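Local coordinates for protein Rho guanine nucleotide exchange factor 12 (Homo sapiens, PDB 1TXD) that acts as a guanine nucleotide exchange factor for the small GTPase RhoA, here represented by its DH and PH domains, at residues A121-I135 / L163-T175. The protein carries 1 engineered substitution. Sequence-based numbering, arbitrary orientation.
Sequences AATFCSNQPFALEMI and LKDIIPTQMQRLT
Ile135 and Ile167 meet tip to tip through their CD1 methyls, and the same Ile135 CD1 lies 3.7 Å from Leu163 CD2; methyl ends suit this buried corner, having no polar atom to satisfy. Leu132 sets CD2 against CA and CB of Lys164, the two side chains crossing at about a right angle, while the lysine's amine leads away to a salt bridge with Asp165, its hydrogen bond weak. At the other end small residues let the helices approach: Ala121 CB sits tightly, 3.5 Å from Leu174 CD2, and Cys125 SG rests against Gln170 CG and Met171 CB.

Phe124, its CG anti to the backbone N (chi1 -169°), brings a ring edge to Ile167 O, with CE2 3.5 Å from that oxygen. Gln170 CB lies 3.6 Å from Phe124 CD2, the amide plane nearly perpendicular to the ring; its OE1 and NE2 are hydrogen-bonded to His39 and His79.

The polar link is a water. It lies within hydrogen-bonding distance of Gln128 OE1 (3.1 Å) and Ile167 O, and accepts from Met171 N. Gln128 reaches it with an extended chain that crosses Pro168; an alanine here would probably cost the water one anchoring partner and strip cover from part of the proline.

Within the helical DH domain, two helix interruptions thus face each other, joined by van der Waals, mostly apolar, contacts and one water.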
# COMPACT_ATOMS: atom_id res chain seq x y z
N ALA A 121 -10.46 -0.36 -4.71
CA ALA A 121 -9.03 -0.19 -4.92
C ALA A 121 -8.25 -0.19 -3.60
O ALA A 121 -7.04 -0.55 -3.56
CB ALA A 121 -8.73 1.10 -5.68
N ALA A 122 -8.88 0.27 -2.53
CA ALA A 122 -8.16 0.39 -1.22
C ALA A 122 -7.91 -1.01 -0.68
O ALA A 122 -6.85 -1.28 -0.09
CB ALA A 122 -8.99 1.21 -0.16
N THR A 123 -8.89 -1.88 -0.90
CA THR A 123 -8.80 -3.28 -0.47
C THR A 123 -7.75 -4.04 -1.32
O THR A 123 -6.79 -4.64 -0.76
CB THR A 123 -10.17 -3.93 -0.56
OG1 THR A 123 -11.03 -3.36 0.44
CG2 THR A 123 -10.13 -5.40 -0.24
N PHE A 124 -7.91 -4.04 -2.65
CA PHE A 124 -6.88 -4.62 -3.51
C PHE A 124 -5.49 -4.06 -3.23
O PHE A 124 -4.58 -4.79 -2.91
CB PHE A 124 -7.18 -4.51 -4.98
CG PHE A 124 -6.27 -5.33 -5.82
CD1 PHE A 124 -6.42 -6.67 -5.90
CD2 PHE A 124 -5.29 -4.75 -6.59
CE1 PHE A 124 -5.58 -7.45 -6.66
CE2 PHE A 124 -4.47 -5.53 -7.37
CZ PHE A 124 -4.62 -6.86 -7.41
N CYS A 125 -5.32 -2.76 -3.29
CA CYS A 125 -4.01 -2.20 -3.26
C CYS A 125 -3.30 -2.26 -1.89
O CYS A 125 -2.09 -2.32 -1.83
CB CYS A 125 -4.04 -0.72 -3.74
SG CYS A 125 -4.65 -0.43 -5.43
N SER A 126 -4.06 -2.16 -0.81
CA SER A 126 -3.50 -2.15 0.56
C SER A 126 -3.07 -3.56 0.92
O SER A 126 -2.20 -3.75 1.69
CB SER A 126 -4.52 -1.62 1.59
OG SER A 126 -5.62 -2.52 1.72
N ASN A 127 -3.68 -4.54 0.27
CA ASN A 127 -3.29 -5.92 0.38
C ASN A 127 -2.02 -6.38 -0.33
O ASN A 127 -1.52 -7.51 -0.05
CB ASN A 127 -4.37 -6.85 -0.16
CG ASN A 127 -4.19 -8.27 0.34
OD1 ASN A 127 -3.92 -8.45 1.48
ND2 ASN A 127 -4.22 -9.26 -0.54
N GLN A 128 -1.54 -5.54 -1.24
CA GLN A 128 -0.42 -5.84 -2.07
C GLN A 128 0.80 -6.37 -1.33
O GLN A 128 1.34 -7.35 -1.79
CB GLN A 128 -0.04 -4.64 -2.95
CG GLN A 128 1.26 -4.89 -3.75
CD GLN A 128 1.51 -3.80 -4.75
OE1 GLN A 128 0.65 -3.49 -5.55
NE2 GLN A 128 2.67 -3.19 -4.68
N PRO A 129 1.27 -5.75 -0.25
CA PRO A 129 2.45 -6.25 0.44
C PRO A 129 2.15 -7.64 1.05
O PRO A 129 3.03 -8.52 1.10
CB PRO A 129 2.74 -5.22 1.54
CG PRO A 129 1.83 -4.05 1.35
CD PRO A 129 0.73 -4.54 0.38
N PHE A 130 0.94 -7.83 1.55
CA PHE A 130 0.59 -9.14 2.06
C PHE A 130 0.62 -10.11 0.87
O PHE A 130 1.05 -11.25 1.03
CB PHE A 130 -0.79 -9.22 2.80
CG PHE A 130 -0.88 -8.29 3.98
CD1 PHE A 130 -0.39 -8.65 5.22
CD2 PHE A 130 -1.47 -7.04 3.84
CE1 PHE A 130 -0.44 -7.79 6.29
CE2 PHE A 130 -1.53 -6.17 4.94
CZ PHE A 130 -1.04 -6.55 6.15
N ALA A 131 0.16 -9.69 -0.29
CA ALA A 131 -0.11 -10.70 -1.38
C ALA A 131 1.25 -11.08 -1.98
O ALA A 131 1.52 -12.23 -2.23
CB ALA A 131 -1.05 -10.17 -2.40
N LEU A 132 2.19 -10.14 -1.99
CA LEU A 132 3.48 -10.38 -2.64
C LEU A 132 4.30 -11.28 -1.74
O LEU A 132 5.17 -11.99 -2.19
CB LEU A 132 4.24 -9.06 -2.87
CG LEU A 132 3.72 -8.11 -3.97
CD1 LEU A 132 4.73 -7.14 -4.35
CD2 LEU A 132 3.20 -8.80 -5.23
N GLU A 133 4.06 -11.21 -0.44
CA GLU A 133 4.84 -11.99 0.50
C GLU A 133 4.29 -13.38 0.56
O GLU A 133 5.05 -14.31 0.74
CB GLU A 133 4.93 -11.30 1.88
CG GLU A 133 5.21 -12.28 3.02
CD GLU A 133 6.65 -12.71 3.07
OE1 GLU A 133 7.54 -11.83 2.78
OE2 GLU A 133 6.88 -13.91 3.46
N MET A 134 2.99 -13.53 0.36
CA MET A 134 2.38 -14.84 0.33
C MET A 134 2.80 -15.60 -0.93
O MET A 134 3.00 -16.76 -0.89
CB MET A 134 0.87 -14.72 0.38
CG MET A 134 0.15 -15.96 0.41
SD MET A 134 0.73 -17.13 1.65
CE MET A 134 -0.46 -16.82 3.06
N ILE A 135 2.84 -14.93 -2.07
CA ILE A 135 3.39 -15.50 -3.29
C ILE A 135 4.80 -16.03 -3.06
O ILE A 135 5.01 -17.17 -3.36
CB ILE A 135 3.35 -14.47 -4.46
CG1 ILE A 135 1.91 -14.11 -4.84
CG2 ILE A 135 4.17 -14.92 -5.67
CD1 ILE A 135 1.89 -12.74 -5.56
N LEU A 163 4.20 -12.25 -11.83
CA LEU A 163 3.03 -12.00 -11.00
C LEU A 163 3.26 -10.79 -10.13
O LEU A 163 2.49 -9.86 -10.13
CB LEU A 163 2.70 -13.25 -10.16
CG LEU A 163 1.31 -13.26 -9.44
CD1 LEU A 163 0.18 -12.97 -10.43
CD2 LEU A 163 0.98 -14.56 -8.70
N LYS A 164 4.35 -10.80 -9.39
CA LYS A 164 4.66 -9.69 -8.51
C LYS A 164 4.69 -8.34 -9.25
O LYS A 164 4.44 -7.34 -8.64
CB LYS A 164 5.95 -9.91 -7.75
CG LYS A 164 7.27 -9.67 -8.50
CD LYS A 164 8.48 -10.09 -7.69
CE LYS A 164 9.69 -10.36 -8.56
NZ LYS A 164 10.06 -9.07 -9.27
N ASP A 165 5.02 -8.34 -10.53
CA ASP A 165 5.07 -7.11 -11.32
C ASP A 165 3.75 -6.74 -11.98
O ASP A 165 3.60 -5.64 -12.40
CB ASP A 165 6.15 -7.23 -12.41
CG ASP A 165 7.51 -7.49 -11.85
OD1 ASP A 165 8.18 -8.43 -12.38
OD2 ASP A 165 7.97 -6.80 -10.90
N ILE A 166 2.80 -7.67 -12.10
CA ILE A 166 1.52 -7.33 -12.72
C ILE A 166 0.55 -6.78 -11.68
O ILE A 166 -0.26 -5.90 -11.91
CB ILE A 166 0.98 -8.60 -13.42
CG1 ILE A 166 2.00 -9.14 -14.42
CG2 ILE A 166 -0.37 -8.27 -14.06
CD1 ILE A 166 1.49 -10.34 -15.22
N ILE A 167 0.60 -7.33 -10.49
CA ILE A 167 -0.34 -6.94 -9.48
C ILE A 167 -0.39 -5.47 -9.16
O ILE A 167 -1.45 -4.89 -9.05
CB ILE A 167 -0.05 -7.83 -8.27
CG1 ILE A 167 -0.88 -9.11 -8.40
CG2 ILE A 167 -0.35 -7.19 -6.90
CD1 ILE A 167 -0.23 -10.14 -7.58
N PRO A 168 0.79 -4.84 -9.10
CA PRO A 168 0.87 -3.40 -8.87
C PRO A 168 0.26 -2.47 -9.99
O PRO A 168 0.46 -1.22 -9.92
CB PRO A 168 2.37 -3.12 -8.72
CG PRO A 168 3.07 -4.44 -8.38
CD PRO A 168 2.08 -5.53 -9.20
N THR A 169 -0.40 -3.07 -11.00
CA THR A 169 -0.99 -2.29 -12.07
C THR A 169 -2.23 -1.55 -11.58
O THR A 169 -2.44 -0.40 -12.07
CB THR A 169 -1.33 -3.10 -13.32
OG1 THR A 169 -2.12 -4.25 -12.96
CG2 THR A 169 -0.05 -3.65 -13.95
N GLN A 170 -2.99 -2.11 -10.61
CA GLN A 170 -4.12 -1.38 -10.05
C GLN A 170 -3.71 -0.04 -9.38
O GLN A 170 -4.28 1.02 -9.70
CB GLN A 170 -4.86 -2.19 -9.02
CG GLN A 170 -6.14 -1.54 -8.59
CD GLN A 170 -7.19 -1.37 -9.77
OE1 GLN A 170 -7.11 -2.03 -10.84
NE2 GLN A 170 -8.16 -0.48 -9.55
N MET A 171 -2.73 -0.07 -8.49
CA MET A 171 -2.29 1.18 -7.84
C MET A 171 -1.84 2.15 -8.90
O MET A 171 -2.17 3.33 -8.81
CB MET A 171 -1.18 0.89 -6.81
CG MET A 171 -0.54 2.11 -6.09
SD MET A 171 -1.59 2.76 -4.74
CE MET A 171 -2.15 4.21 -5.47
N GLN A 172 -1.11 1.70 -9.93
CA GLN A 172 -0.52 2.64 -10.89
C GLN A 172 -1.64 3.40 -11.63
O GLN A 172 -1.58 4.60 -11.81
CB GLN A 172 0.43 1.96 -11.91
CG GLN A 172 1.17 3.01 -12.84
CD GLN A 172 2.17 3.94 -12.08
OE1 GLN A 172 2.39 3.77 -10.87
NE2 GLN A 172 2.78 4.91 -12.81
N ARG A 173 -2.65 2.65 -12.03
CA ARG A 173 -3.83 3.17 -12.70
C ARG A 173 -4.48 4.31 -11.93
O ARG A 173 -4.85 5.35 -12.49
CB ARG A 173 -4.84 2.02 -12.99
CG ARG A 173 -6.07 2.51 -13.79
CD ARG A 173 -5.71 3.27 -15.07
NE ARG A 173 -6.88 3.56 -15.90
CZ ARG A 173 -6.86 4.38 -16.96
NH1 ARG A 173 -5.73 4.87 -17.33
NH2 ARG A 173 -7.94 4.68 -17.67
N LEU A 174 -4.60 4.13 -10.64
CA LEU A 174 -5.21 5.12 -9.81
C LEU A 174 -4.35 6.39 -9.72
O LEU A 174 -4.90 7.43 -9.54
CB LEU A 174 -5.46 4.55 -8.44
CG LEU A 174 -6.90 4.20 -8.13
CD1 LEU A 174 -7.31 3.00 -8.94
CD2 LEU A 174 -6.91 3.87 -6.71
N THR A 175 -3.04 6.30 -9.89
CA THR A 175 -2.20 7.53 -9.93
C THR A 175 -2.43 8.30 -11.23
O THR A 175 -2.20 9.49 -11.27
CB THR A 175 -0.70 7.19 -9.84
OG1 THR A 175 -0.32 6.48 -11.02
CG2 THR A 175 -0.39 6.19 -8.71
O HOH W 1 -1.80 -2.55 -7.17